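PDB 2VEC: pirin-like protein YHAK from Escherichia coli, which belongs to a redox-sensitive subclass of monomeric cytoplasmic bicupins of the pirin family and lacks quercetin 2,3-dioxygenase activity. Local coordinates for residues Asn67-Ala72 and Leu135-Leu140; Ala43-Ser48 and Tyr205-His210; Ala215-Glu220 and Arg234-Ile239; Leu184-Leu189 and Arg248-Asp253. One frame throughout, in Å; residues are numbered along the deposited sequence.

Contact 1. Residues Asn67-Ala72 and Leu135-Leu140; sequences NQEVLA and LTRMQL
N67 lays its side-chain amide alongside Q139, with OD1 of N67 3.6 Å from CB of Q139, and places it between two polar partners. Its CG sits between backbone N and carbonyl carbon (chi1 76°), which swings the amide across to the other strand. There OD1 of N67 takes a short bond of 2.7 Å from NH1 of R137, in the amide's carbonyl plane but bent at the hydrogen (139°). ND2 of N67 gives a longer bond to OE1 of Q139 at 3.2 Å, arriving from above the carbonyl plane of Q139. OE1 of Q139 also accepts from NE1 of W141, while R137 turns NE to a salt bridge with E126. The E69 side chain meets the R137 guanidinium through CB, 3.5 Å from NH1 of R137, while its carboxylate leads away. L71 CD1 meets L135 CD2 at 3.8 Å. On the other side of the sheet NE2 of Q68 passes 3.6 Å from CG2 of T136 on its way to the carbonyls of W40 and A43. The antiparallel strands bond through N67-Q139, E69-R137 and L71-L135. Strands 45-48 and 85-93 flank the pair in the sheet of the N-terminal cupin, and M138 packs on L250 of strand 247-254.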
loop_
_atom_site.group_PDB
_atom_site.type_symbol
_atom_site.label_atom_id
_atom_site.label_comp_id
_atom_site.label_asym_id
_atom_site.label_seq_id
_atom_site.Cartn_x
_atom_site.Cartn_y
_atom_site.Cartn_z
ATOM N N ASN A 67 6.893 -1.635 2.071
ATOM C CA ASN A 67 7.476 -2.702 2.869
ATOM C C ASN A 67 6.453 -3.648 3.424
ATOM O O ASN A 67 5.258 -3.333 3.446
ATOM C CB ASN A 67 8.444 -2.158 3.930
ATOM C CG ASN A 67 7.768 -1.543 5.119
ATOM O OD1 ASN A 67 7.070 -2.208 5.882
ATOM N ND2 ASN A 67 8.055 -0.259 5.343
ATOM N N GLN A 68 6.907 -4.828 3.798
ATOM C CA GLN A 68 6.074 -5.737 4.553
ATOM C C GLN A 68 6.903 -6.200 5.721
ATOM O O GLN A 68 8.056 -6.594 5.553
ATOM C CB GLN A 68 5.605 -6.930 3.729
ATOM C CG GLN A 68 4.902 -7.985 4.626
ATOM C CD GLN A 68 4.111 -9.002 3.837
ATOM O OE1 GLN A 68 3.313 -8.629 2.953
ATOM N NE2 GLN A 68 4.308 -10.295 4.150
ATOM N N GLU A 69 6.340 -6.096 6.918
ATOM C CA GLU A 69 7.074 -6.424 8.131
ATOM C C GLU A 69 6.241 -7.336 8.995
ATOM O O GLU A 69 5.006 -7.333 8.905
ATOM C CB GLU A 69 7.454 -5.151 8.886
ATOM C CG GLU A 69 8.567 -4.331 8.162
ATOM C CD GLU A 69 9.909 -5.079 8.142
ATOM O OE1 GLU A 69 10.378 -5.506 9.244
ATOM O OE2 GLU A 69 10.483 -5.259 7.036
ATOM N N VAL A 70 6.929 -8.145 9.796
ATOM C CA VAL A 70 6.292 -9.050 10.741
ATOM C C VAL A 70 6.845 -8.707 12.119
ATOM O O VAL A 70 8.056 -8.732 12.305
ATOM C CB VAL A 70 6.588 -10.537 10.373
ATOM C CG1 VAL A 70 6.034 -11.512 11.421
ATOM C CG2 VAL A 70 6.039 -10.888 8.973
ATOM N N LEU A 71 5.962 -8.383 13.069
ATOM C CA LEU A 71 6.318 -8.199 14.487
ATOM C C LEU A 71 5.894 -9.410 15.319
ATOM O O LEU A 71 4.738 -9.838 15.236
ATOM C CB LEU A 71 5.616 -6.952 15.050
ATOM C CG LEU A 71 6.229 -5.552 14.940
ATOM C CD1 LEU A 71 5.239 -4.534 15.507
ATOM C CD2 LEU A 71 7.550 -5.439 15.699
ATOM N N ALA A 72 6.820 -9.941 16.131
ATOM C CA ALA A 72 6.562 -11.101 17.001
ATOM C C ALA A 72 5.571 -10.771 18.141
ATOM O O ALA A 72 5.426 -9.591 18.510
ATOM C CB ALA A 72 7.888 -11.618 17.576
ATOM N N LEU A 135 2.137 -10.187 14.279
ATOM C CA LEU A 135 1.504 -9.159 13.382
ATOM C C LEU A 135 2.215 -8.986 12.019
ATOM O O LEU A 135 3.441 -8.905 11.967
ATOM C CB LEU A 135 1.481 -7.784 14.068
ATOM C CG LEU A 135 1.278 -6.480 13.269
ATOM C CD1 LEU A 135 -0.187 -6.184 12.914
ATOM C CD2 LEU A 135 1.839 -5.300 14.050
ATOM N N THR A 136 1.447 -8.897 10.919
ATOM C CA THR A 136 2.003 -8.690 9.582
ATOM C C THR A 136 1.319 -7.491 8.922
ATOM O O THR A 136 0.101 -7.385 8.924
ATOM C CB THR A 136 1.790 -9.896 8.646
ATOM O OG1 THR A 136 2.281 -11.093 9.254
ATOM C CG2 THR A 136 2.531 -9.669 7.270
ATOM N N ARG A 137 2.094 -6.578 8.376
ATOM C CA ARG A 137 1.465 -5.430 7.771
ATOM C C ARG A 137 2.311 -4.885 6.644
ATOM O O ARG A 137 3.535 -4.977 6.694
ATOM C CB ARG A 137 1.153 -4.352 8.796
ATOM C CG ARG A 137 2.332 -3.763 9.513
ATOM C CD ARG A 137 2.674 -2.427 8.917
ATOM N NE ARG A 137 3.891 -1.937 9.577
ATOM C CZ ARG A 137 5.105 -2.019 9.054
ATOM N NH1 ARG A 137 5.274 -2.555 7.853
ATOM N NH2 ARG A 137 6.139 -1.538 9.730
ATOM N N MET A 138 1.645 -4.344 5.636
ATOM C CA MET A 138 2.335 -3.753 4.492
ATOM C C MET A 138 2.242 -2.251 4.717
ATOM O O MET A 138 1.282 -1.769 5.328
ATOM C CB MET A 138 1.655 -4.178 3.213
ATOM C CG MET A 138 2.161 -3.447 1.967
ATOM S SD MET A 138 1.700 -4.321 0.459
ATOM C CE MET A 138 2.732 -5.802 0.538
ATOM N N GLN A 139 3.276 -1.533 4.313
ATOM C CA GLN A 139 3.373 -0.097 4.629
ATOM C C GLN A 139 3.885 0.577 3.405
ATOM O O GLN A 139 4.833 0.066 2.778
ATOM C CB GLN A 139 4.320 0.102 5.826
ATOM C CG GLN A 139 4.567 1.571 6.160
ATOM C CD GLN A 139 5.420 1.747 7.376
ATOM O OE1 GLN A 139 6.626 1.922 7.263
ATOM N NE2 GLN A 139 4.811 1.689 8.554
ATOM N N LEU A 140 3.242 1.689 3.025
ATOM C CA LEU A 140 3.666 2.529 1.920
ATOM C C LEU A 140 4.078 3.886 2.503
ATOM O O LEU A 140 3.428 4.347 3.455
ATOM C CB LEU A 140 2.453 2.768 0.982
ATOM C CG LEU A 140 1.990 1.718 -0.038
ATOM C CD1 LEU A 140 1.744 0.336 0.550
ATOM C CD2 LEU A 140 0.708 2.231 -0.722
#

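Contact 2. Residues Ala43-Ser48 and Tyr205-His210; sequences ARYTFS and YLQSIH
The F47 ring receives the hydroxyl of Y205 on one face, with OH of Y205 3.6 Å above the F47 ring plane and over its centre; OE1 of Q207 lies obliquely, 3.5 Å from CE2 of F47. At the in-plane edge of the Y45 ring is a water: OH of Y45 donates to it at 2.6 Å, and the water donates to O of I209 at 2.7 Å. Facing both rings, the Q207 amide is held by its own segment and by G228. OH of Y205 donates to OE1 of Q207 at 2.7 Å, almost in line with the C=O, and NE2 of Q207 donates to O of S208 and of G228. Segments 43-48 and 205-210 meet through side chains and this water, without direct backbone bonding, their strand axes 11.9 Å apart and antiparallel, across the interface of the two cupins. Strand 45-48 borders 63-71 in one sheet; strand 203-208 runs between 247-254 and 230-234 in the other, and just after it I209 and H210 form a classic beta bulge opposite R248.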
loop_
_atom_site.group_PDB
_atom_site.type_symbol
_atom_site.label_atom_id
_atom_site.label_comp_id
_atom_site.label_asym_id
_atom_site.label_seq_id
_atom_site.Cartn_x
_atom_site.Cartn_y
_atom_site.Cartn_z
ATOM N N ALA A 43 6.395 -13.224 5.107
ATOM C CA ALA A 43 7.407 -12.576 4.275
ATOM C C ALA A 43 7.759 -11.193 4.857
ATOM O O ALA A 43 6.891 -10.510 5.428
ATOM C CB ALA A 43 6.935 -12.463 2.849
ATOM N N ARG A 44 9.037 -10.817 4.763
ATOM C CA ARG A 44 9.499 -9.506 5.238
ATOM C C ARG A 44 10.409 -8.917 4.155
ATOM O O ARG A 44 11.376 -9.577 3.764
ATOM C CB ARG A 44 10.322 -9.675 6.529
ATOM C CG ARG A 44 9.561 -10.137 7.750
ATOM C CD ARG A 44 10.549 -10.525 8.897
ATOM N NE ARG A 44 11.339 -9.333 9.244
ATOM C CZ ARG A 44 12.669 -9.244 9.216
ATOM N NH1 ARG A 44 13.425 -10.293 8.890
ATOM N NH2 ARG A 44 13.247 -8.087 9.535
ATOM N N TYR A 45 10.118 -7.698 3.678
ATOM C CA TYR A 45 10.911 -7.065 2.642
ATOM C C TYR A 45 10.660 -5.572 2.633
ATOM O O TYR A 45 9.598 -5.145 3.083
ATOM C CB TYR A 45 10.583 -7.642 1.256
ATOM C CG TYR A 45 9.106 -7.667 0.865
ATOM C CD1 TYR A 45 8.306 -8.771 1.140
ATOM C CD2 TYR A 45 8.537 -6.604 0.164
ATOM C CE1 TYR A 45 6.948 -8.783 0.739
ATOM C CE2 TYR A 45 7.176 -6.612 -0.275
ATOM C CZ TYR A 45 6.388 -7.700 0.055
ATOM O OH TYR A 45 5.068 -7.726 -0.349
ATOM N N THR A 46 11.637 -4.796 2.149
ATOM C CA THR A 46 11.496 -3.336 1.993
ATOM C C THR A 46 12.006 -2.828 0.628
ATOM O O THR A 46 13.190 -3.051 0.310
ATOM C CB THR A 46 12.317 -2.586 3.083
ATOM O OG1 THR A 46 11.976 -3.106 4.381
ATOM C CG2 THR A 46 12.022 -1.091 3.035
ATOM N N PHE A 47 11.119 -2.190 -0.163
ATOM C CA PHE A 47 11.503 -1.529 -1.407
ATOM C C PHE A 47 11.697 -0.056 -1.018
ATOM O O PHE A 47 10.826 0.487 -0.354
ATOM C CB PHE A 47 10.386 -1.497 -2.472
ATOM C CG PHE A 47 10.004 -2.834 -3.073
ATOM C CD1 PHE A 47 10.587 -3.256 -4.268
ATOM C CD2 PHE A 47 8.976 -3.569 -2.561
ATOM C CE1 PHE A 47 10.200 -4.461 -4.868
ATOM C CE2 PHE A 47 8.579 -4.789 -3.140
ATOM C CZ PHE A 47 9.192 -5.243 -4.272
ATOM N N SER A 48 12.792 0.558 -1.442
ATOM C CA SER A 48 13.009 2.005 -1.271
ATOM C C SER A 48 13.204 2.608 -2.642
ATOM O O SER A 48 14.121 2.179 -3.362
ATOM C CB SER A 48 14.235 2.258 -0.396
ATOM O OG SER A 48 14.061 1.629 0.887
ATOM N N TYR A 205 2.221 1.773 -10.158
ATOM C CA TYR A 205 3.033 0.748 -9.545
ATOM C C TYR A 205 2.088 -0.396 -9.201
ATOM O O TYR A 205 1.007 -0.188 -8.590
ATOM C CB TYR A 205 3.689 1.286 -8.269
ATOM C CG TYR A 205 4.535 0.253 -7.554
ATOM C CD1 TYR A 205 5.823 0.019 -7.975
ATOM C CD2 TYR A 205 4.047 -0.438 -6.442
ATOM C CE1 TYR A 205 6.637 -0.957 -7.341
ATOM C CE2 TYR A 205 4.864 -1.367 -5.769
ATOM C CZ TYR A 205 6.142 -1.627 -6.257
ATOM O OH TYR A 205 6.947 -2.559 -5.658
ATOM N N LEU A 206 2.512 -1.624 -9.538
ATOM C CA LEU A 206 1.767 -2.841 -9.191
ATOM C C LEU A 206 2.520 -3.593 -8.104
ATOM O O LEU A 206 3.736 -3.738 -8.215
ATOM C CB LEU A 206 1.699 -3.767 -10.414
ATOM C CG LEU A 206 1.270 -3.091 -11.724
ATOM C CD1 LEU A 206 1.115 -4.174 -12.786
ATOM C CD2 LEU A 206 -0.066 -2.369 -11.548
ATOM N N GLN A 207 1.803 -4.156 -7.113
ATOM C CA GLN A 207 2.443 -4.917 -6.044
ATOM C C GLN A 207 1.677 -6.198 -5.797
ATOM O O GLN A 207 0.465 -6.164 -5.603
ATOM C CB GLN A 207 2.557 -4.085 -4.738
ATOM C CG GLN A 207 3.198 -4.880 -3.570
ATOM C CD GLN A 207 4.650 -5.251 -3.893
ATOM O OE1 GLN A 207 5.384 -4.422 -4.435
ATOM N NE2 GLN A 207 5.059 -6.468 -3.577
ATOM N N SER A 208 2.378 -7.330 -5.802
ATOM C CA SER A 208 1.778 -8.566 -5.353
ATOM C C SER A 208 1.824 -8.582 -3.813
ATOM O O SER A 208 2.941 -8.497 -3.221
ATOM C CB SER A 208 2.556 -9.755 -5.935
ATOM O OG SER A 208 2.292 -10.941 -5.152
ATOM N N ILE A 209 0.652 -8.678 -3.173
ATOM C CA ILE A 209 0.621 -8.930 -1.729
ATOM C C ILE A 209 0.728 -10.443 -1.521
ATOM O O ILE A 209 1.572 -10.934 -0.732
ATOM C CB ILE A 209 -0.648 -8.366 -1.068
ATOM C CG1 ILE A 209 -0.667 -6.811 -1.152
ATOM C CG2 ILE A 209 -0.731 -8.802 0.425
ATOM C CD1 ILE A 209 -2.108 -6.235 -0.806
ATOM N N HIS A 210 -0.146 -11.165 -2.228
ATOM C CA HIS A 210 0.053 -12.597 -2.379
ATOM C C HIS A 210 -0.532 -13.096 -3.678
ATOM O O HIS A 210 -1.466 -12.554 -4.248
ATOM C CB HIS A 210 -0.400 -13.413 -1.173
ATOM C CG HIS A 210 -1.883 -13.548 -1.040
ATOM N ND1 HIS A 210 -2.617 -14.461 -1.765
ATOM C CD2 HIS A 210 -2.762 -12.907 -0.240
ATOM C CE1 HIS A 210 -3.890 -14.373 -1.421
ATOM N NE2 HIS A 210 -4.003 -13.446 -0.490
HETATM O O HOH W 1 3.670 -9.793 0.522
#

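Contact 3. Residues Ala215-Glu220 and Arg234-Ile239; sequences ALTHHE and RDEANI
A215 touches I239 first, CB of A215 lying 4.0 Å from CG2 of I239, on the side of strand 213-217 where L206 of strand 203-208 also packs. At L216 the backbone takes over: its O faces CA of I239 at 3.6 Å, beside the backbone bonding of L216 with T240 that joins strands 213-217 and 238-243. T217 then lies across the side chain of E236 at about a right angle. Its CG2 meets CG of E236 at 3.5 Å, and CB of T217 lies 3.4 Å from OE1 of E236. Here the strand ends in a tight two-residue hairpin, a type I' turn from T217 to E220 closed by both T217 N to E220 O and E220 N to T217 O, with H218 and H219 at positive phi. The turn belongs to the outer sheet of the C-terminal cupin. H218 brings CE1 to 3.0 Å from OE1 of E236, its ring plane turned 69° from the carboxylate. E236 folds at chi2 (-67°), which brings its carboxylate back to T217.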
loop_
_atom_site.group_PDB
_atom_site.type_symbol
_atom_site.label_atom_id
_atom_site.label_comp_id
_atom_site.label_asym_id
_atom_site.label_seq_id
_atom_site.Cartn_x
_atom_site.Cartn_y
_atom_site.Cartn_z
ATOM N N ALA A 215 -0.120 -7.977 -16.103
ATOM C CA ALA A 215 -0.820 -6.784 -16.525
ATOM C C ALA A 215 -0.825 -6.732 -18.044
ATOM O O ALA A 215 0.175 -7.071 -18.685
ATOM C CB ALA A 215 -0.164 -5.574 -15.960
ATOM N N LEU A 216 -1.969 -6.329 -18.598
ATOM C CA LEU A 216 -2.135 -6.043 -20.018
ATOM C C LEU A 216 -2.457 -4.570 -20.236
ATOM O O LEU A 216 -3.142 -3.935 -19.423
ATOM C CB LEU A 216 -3.295 -6.855 -20.612
ATOM C CG LEU A 216 -3.591 -8.271 -20.106
ATOM C CD1 LEU A 216 -4.982 -8.701 -20.559
ATOM C CD2 LEU A 216 -2.561 -9.164 -20.762
ATOM N N THR A 217 -1.962 -4.042 -21.347
ATOM C CA THR A 217 -2.331 -2.718 -21.855
ATOM C C THR A 217 -2.583 -2.916 -23.340
ATOM O O THR A 217 -1.871 -3.682 -23.988
ATOM C CB THR A 217 -1.224 -1.670 -21.639
ATOM O OG1 THR A 217 0.004 -2.121 -22.231
ATOM C CG2 THR A 217 -0.976 -1.481 -20.176
ATOM N N HIS A 218 -3.635 -2.282 -23.858
ATOM C CA HIS A 218 -4.032 -2.432 -25.262
ATOM C C HIS A 218 -4.175 -3.905 -25.653
ATOM O O HIS A 218 -3.865 -4.281 -26.796
ATOM C CB HIS A 218 -3.051 -1.722 -26.225
ATOM C CG HIS A 218 -2.653 -0.349 -25.785
ATOM N ND1 HIS A 218 -1.380 -0.052 -25.342
ATOM C CD2 HIS A 218 -3.361 0.803 -25.698
ATOM C CE1 HIS A 218 -1.320 1.224 -25.001
ATOM N NE2 HIS A 218 -2.507 1.766 -25.211
ATOM N N HIS A 219 -4.643 -4.732 -24.711
ATOM C CA HIS A 219 -4.898 -6.159 -24.981
ATOM C C HIS A 219 -3.609 -6.945 -25.244
ATOM O O HIS A 219 -3.636 -7.993 -25.899
ATOM C CB HIS A 219 -5.893 -6.341 -26.158
ATOM C CG HIS A 219 -7.131 -5.497 -26.041
ATOM N ND1 HIS A 219 -8.100 -5.713 -25.080
ATOM C CD2 HIS A 219 -7.558 -4.434 -26.769
ATOM C CE1 HIS A 219 -9.060 -4.815 -25.212
ATOM N NE2 HIS A 219 -8.756 -4.028 -26.230
ATOM N N GLU A 220 -2.493 -6.427 -24.722
ATOM C CA GLU A 220 -1.178 -7.061 -24.845
ATOM C C GLU A 220 -0.448 -7.085 -23.528
ATOM O O GLU A 220 -0.523 -6.126 -22.763
ATOM C CB GLU A 220 -0.319 -6.312 -25.846
ATOM C CG GLU A 220 -0.651 -6.721 -27.242
ATOM C CD GLU A 220 -0.192 -5.719 -28.241
ATOM O OE1 GLU A 220 0.208 -4.610 -27.813
ATOM O OE2 GLU A 220 -0.249 -6.034 -29.451
ATOM N N ARG A 234 4.739 2.730 -17.056
ATOM C CA ARG A 234 4.685 4.140 -17.503
ATOM C C ARG A 234 3.747 4.399 -18.663
ATOM O O ARG A 234 3.665 3.586 -19.579
ATOM C CB ARG A 234 6.075 4.595 -17.988
ATOM C CG ARG A 234 7.015 5.032 -16.885
ATOM C CD ARG A 234 6.556 6.308 -16.188
ATOM N NE ARG A 234 6.153 7.361 -17.108
ATOM C CZ ARG A 234 6.881 8.418 -17.440
ATOM N NH1 ARG A 234 8.098 8.576 -16.969
ATOM N NH2 ARG A 234 6.390 9.321 -18.283
ATOM N N ASP A 235 3.118 5.573 -18.637
ATOM C CA ASP A 235 2.342 6.116 -19.739
ATOM C C ASP A 235 1.271 5.177 -20.287
ATOM O O ASP A 235 1.057 5.136 -21.493
ATOM C CB ASP A 235 3.263 6.552 -20.898
ATOM C CG ASP A 235 4.189 7.683 -20.516
ATOM O OD1 ASP A 235 3.786 8.525 -19.678
ATOM O OD2 ASP A 235 5.324 7.720 -21.049
ATOM N N GLU A 236 0.581 4.446 -19.420
ATOM C CA GLU A 236 -0.563 3.659 -19.880
ATOM C C GLU A 236 -1.795 4.195 -19.208
ATOM O O GLU A 236 -1.902 4.139 -17.986
ATOM C CB GLU A 236 -0.417 2.188 -19.505
ATOM C CG GLU A 236 0.802 1.533 -20.099
ATOM C CD GLU A 236 0.718 1.424 -21.613
ATOM O OE1 GLU A 236 -0.379 1.602 -22.164
ATOM O OE2 GLU A 236 1.761 1.162 -22.253
ATOM N N ALA A 237 -2.736 4.681 -19.993
ATOM C CA ALA A 237 -3.948 5.233 -19.419
ATOM C C ALA A 237 -4.930 4.154 -18.930
ATOM O O ALA A 237 -5.849 4.456 -18.167
ATOM C CB ALA A 237 -4.602 6.137 -20.399
ATOM N N ASN A 238 -4.754 2.912 -19.386
ATOM C CA ASN A 238 -5.644 1.817 -18.979
ATOM C C ASN A 238 -4.823 0.587 -18.765
ATOM O O ASN A 238 -3.968 0.257 -19.594
ATOM C CB ASN A 238 -6.682 1.468 -20.064
ATOM C CG ASN A 238 -7.782 2.483 -20.180
ATOM O OD1 ASN A 238 -8.750 2.475 -19.402
ATOM N ND2 ASN A 238 -7.686 3.338 -21.199
ATOM N N ILE A 239 -5.103 -0.114 -17.669
ATOM C CA ILE A 239 -4.358 -1.322 -17.328
ATOM C C ILE A 239 -5.341 -2.397 -16.852
ATOM O O ILE A 239 -6.244 -2.119 -16.049
ATOM C CB ILE A 239 -3.316 -1.087 -16.196
ATOM C CG1 ILE A 239 -2.227 -0.061 -16.603
ATOM C CG2 ILE A 239 -2.613 -2.394 -15.890
ATOM C CD1 ILE A 239 -1.258 0.284 -15.443
#

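Contact 4. Residues Leu184-Leu189 and Arg248-Asp253; sequences LHHIVL and RALLID
L184 and I252 make the close-packed end: CD1 of L184 rests 3.6 Å from CG1 of I252, side chains alongside each other, with L140 of the N-terminal cupin on top. On the opposite side of the sheet CD1 of I187 sits 3.9 Å from CB of L251, and F197 of strand 194-198 touches both residues. Packing is looser at the far end, where the partly exposed V188 and R248 run side by side with CG2 of V188 4.0 Å from CG of R248. Back at the L184-I252 end, on the H185 face, a water lies 2.8 Å from NE2 of H185 and donates to OD2 of D253; H200 N and G201 N also grip that carboxylate. Regular antiparallel backbone bonds at H185-L251 and I187-A249 join the strands. H186, with CG anti to the backbone nitrogen (chi1 -179°), sends its ring toward R248, and NE of R248 donates to NE2 of H186 at 3.1 Å. The donor lies in the imidazole plane, though the bond is bent (140°) and the ring and guanidinium stand 78° apart. Since NE2 of H186 accepts, this imidazole is probably neutral with its proton on ND1, and the arginine's charge should discourage a second proton.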
loop_
_atom_site.group_PDB
_atom_site.type_symbol
_atom_site.label_atom_id
_atom_site.label_comp_id
_atom_site.label_asym_id
_atom_site.label_seq_id
_atom_site.Cartn_x
_atom_site.Cartn_y
_atom_site.Cartn_z
ATOM N N LEU A 184 -5.184 4.773 -4.962
ATOM C CA LEU A 184 -4.654 3.459 -4.535
ATOM C C LEU A 184 -5.791 2.475 -4.545
ATOM O O LEU A 184 -6.854 2.756 -3.965
ATOM C CB LEU A 184 -4.128 3.545 -3.102
ATOM C CG LEU A 184 -3.577 2.266 -2.458
ATOM C CD1 LEU A 184 -2.396 1.668 -3.313
ATOM C CD2 LEU A 184 -3.080 2.486 -0.988
ATOM N N HIS A 185 -5.554 1.340 -5.190
ATOM C CA HIS A 185 -6.576 0.316 -5.356
ATOM C C HIS A 185 -6.066 -0.973 -4.733
ATOM O O HIS A 185 -4.879 -1.328 -4.903
ATOM C CB HIS A 185 -6.858 0.054 -6.843
ATOM C CG HIS A 185 -7.225 1.289 -7.620
ATOM N ND1 HIS A 185 -8.534 1.665 -7.836
ATOM C CD2 HIS A 185 -6.462 2.203 -8.259
ATOM C CE1 HIS A 185 -8.565 2.766 -8.565
ATOM N NE2 HIS A 185 -7.318 3.115 -8.837
ATOM N N HIS A 186 -6.978 -1.664 -4.063
ATOM C CA HIS A 186 -6.738 -2.993 -3.467
ATOM C C HIS A 186 -7.516 -3.995 -4.287
ATOM O O HIS A 186 -8.705 -3.798 -4.528
ATOM C CB HIS A 186 -7.200 -3.008 -2.011
ATOM C CG HIS A 186 -6.956 -4.333 -1.309
ATOM N ND1 HIS A 186 -7.957 -5.023 -0.666
ATOM C CD2 HIS A 186 -5.824 -5.063 -1.129
ATOM C CE1 HIS A 186 -7.474 -6.149 -0.160
ATOM N NE2 HIS A 186 -6.171 -6.189 -0.399
ATOM N N ILE A 187 -6.837 -5.059 -4.726
ATOM C CA ILE A 187 -7.380 -6.043 -5.676
ATOM C C ILE A 187 -7.424 -7.433 -5.067
ATOM O O ILE A 187 -6.449 -7.876 -4.505
ATOM C CB ILE A 187 -6.470 -6.087 -6.972
ATOM C CG1 ILE A 187 -6.601 -4.778 -7.730
ATOM C CG2 ILE A 187 -6.864 -7.253 -7.945
ATOM C CD1 ILE A 187 -5.389 -3.852 -7.594
ATOM N N VAL A 188 -8.559 -8.116 -5.158
ATOM C CA VAL A 188 -8.665 -9.487 -4.639
ATOM C C VAL A 188 -9.353 -10.275 -5.730
ATOM O O VAL A 188 -10.537 -10.032 -6.007
ATOM C CB VAL A 188 -9.490 -9.562 -3.282
ATOM C CG1 VAL A 188 -9.492 -11.006 -2.721
ATOM C CG2 VAL A 188 -8.884 -8.567 -2.231
ATOM N N LEU A 189 -8.633 -11.200 -6.346
ATOM C CA LEU A 189 -9.156 -11.959 -7.510
ATOM C C LEU A 189 -8.878 -13.439 -7.345
ATOM O O LEU A 189 -7.828 -13.794 -6.778
ATOM C CB LEU A 189 -8.475 -11.499 -8.818
ATOM C CG LEU A 189 -8.715 -10.043 -9.271
ATOM C CD1 LEU A 189 -7.844 -9.625 -10.463
ATOM C CD2 LEU A 189 -10.211 -9.724 -9.518
ATOM N N ARG A 248 -3.933 -11.206 -4.023
ATOM C CA ARG A 248 -4.217 -9.907 -3.428
ATOM C C ARG A 248 -3.108 -9.010 -3.951
ATOM O O ARG A 248 -1.924 -9.412 -3.938
ATOM C CB ARG A 248 -4.204 -9.940 -1.917
ATOM C CG ARG A 248 -5.486 -10.520 -1.309
ATOM C CD ARG A 248 -5.445 -10.371 0.199
ATOM N NE ARG A 248 -5.405 -8.984 0.667
ATOM C CZ ARG A 248 -5.447 -8.679 1.962
ATOM N NH1 ARG A 248 -5.546 -9.687 2.853
ATOM N NH2 ARG A 248 -5.400 -7.415 2.353
ATOM N N ALA A 249 -3.477 -7.818 -4.422
ATOM C CA ALA A 249 -2.504 -6.918 -5.001
ATOM C C ALA A 249 -2.882 -5.466 -4.749
ATOM O O ALA A 249 -4.030 -5.163 -4.369
ATOM C CB ALA A 249 -2.417 -7.168 -6.527
ATOM N N LEU A 250 -1.957 -4.573 -5.058
ATOM C CA LEU A 250 -2.253 -3.147 -5.045
ATOM C C LEU A 250 -1.927 -2.604 -6.422
ATOM O O LEU A 250 -0.990 -3.095 -7.084
ATOM C CB LEU A 250 -1.313 -2.419 -4.070
ATOM C CG LEU A 250 -1.430 -2.755 -2.583
ATOM C CD1 LEU A 250 -0.396 -1.957 -1.753
ATOM C CD2 LEU A 250 -2.853 -2.539 -2.029
ATOM N N LEU A 251 -2.687 -1.595 -6.850
ATOM C CA LEU A 251 -2.291 -0.825 -8.014
ATOM C C LEU A 251 -2.299 0.607 -7.523
ATOM O O LEU A 251 -3.322 1.091 -6.964
ATOM C CB LEU A 251 -3.262 -0.973 -9.191
ATOM C CG LEU A 251 -2.813 -0.243 -10.490
ATOM C CD1 LEU A 251 -3.341 -0.946 -11.745
ATOM C CD2 LEU A 251 -3.349 1.214 -10.465
ATOM N N ILE A 252 -1.153 1.266 -7.689
ATOM C CA ILE A 252 -1.021 2.666 -7.246
ATOM C C ILE A 252 -0.895 3.555 -8.458
ATOM O O ILE A 252 -0.013 3.342 -9.292
ATOM C CB ILE A 252 0.211 2.884 -6.353
ATOM C CG1 ILE A 252 0.452 1.652 -5.467
ATOM C CG2 ILE A 252 0.058 4.228 -5.587
ATOM C CD1 ILE A 252 1.653 1.755 -4.423
ATOM N N ASP A 253 -1.769 4.559 -8.554
ATOM C CA ASP A 253 -1.814 5.455 -9.706
ATOM C C ASP A 253 -1.097 6.722 -9.243
ATOM O O ASP A 253 -1.543 7.390 -8.296
ATOM C CB ASP A 253 -3.324 5.674 -9.977
ATOM C CG ASP A 253 -3.639 6.759 -10.968
ATOM O OD1 ASP A 253 -2.784 7.604 -11.333
ATOM O OD2 ASP A 253 -4.849 6.803 -11.379
HETATM O O HOH W 2 -6.626 4.949 -10.841
#

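From the N terminus, segment 43-48 opens contact 2, which closes only at 205-210, 157 residues on, and so spans both cupins. Contact 1 is nested inside that loop: 67-72 returns to 135-140 wholly within the N-terminal cupin, and Q68 bonds to Y45 so that segment 43-48 lies in the same sheet as contact 1. Segment 184-189 then opens contact 4 before contact 2 has closed; the two cross, and backbone bonds from Y205 to I252 and from I209 to R248 join them in the second sheet. Contact 3 is nested inside contact 4, closing a short loop in the outer sheet of the C-terminal cupin. Contacts 1 and 4 meet across the interface between the cupins, whereas contact 3 lies on the far side.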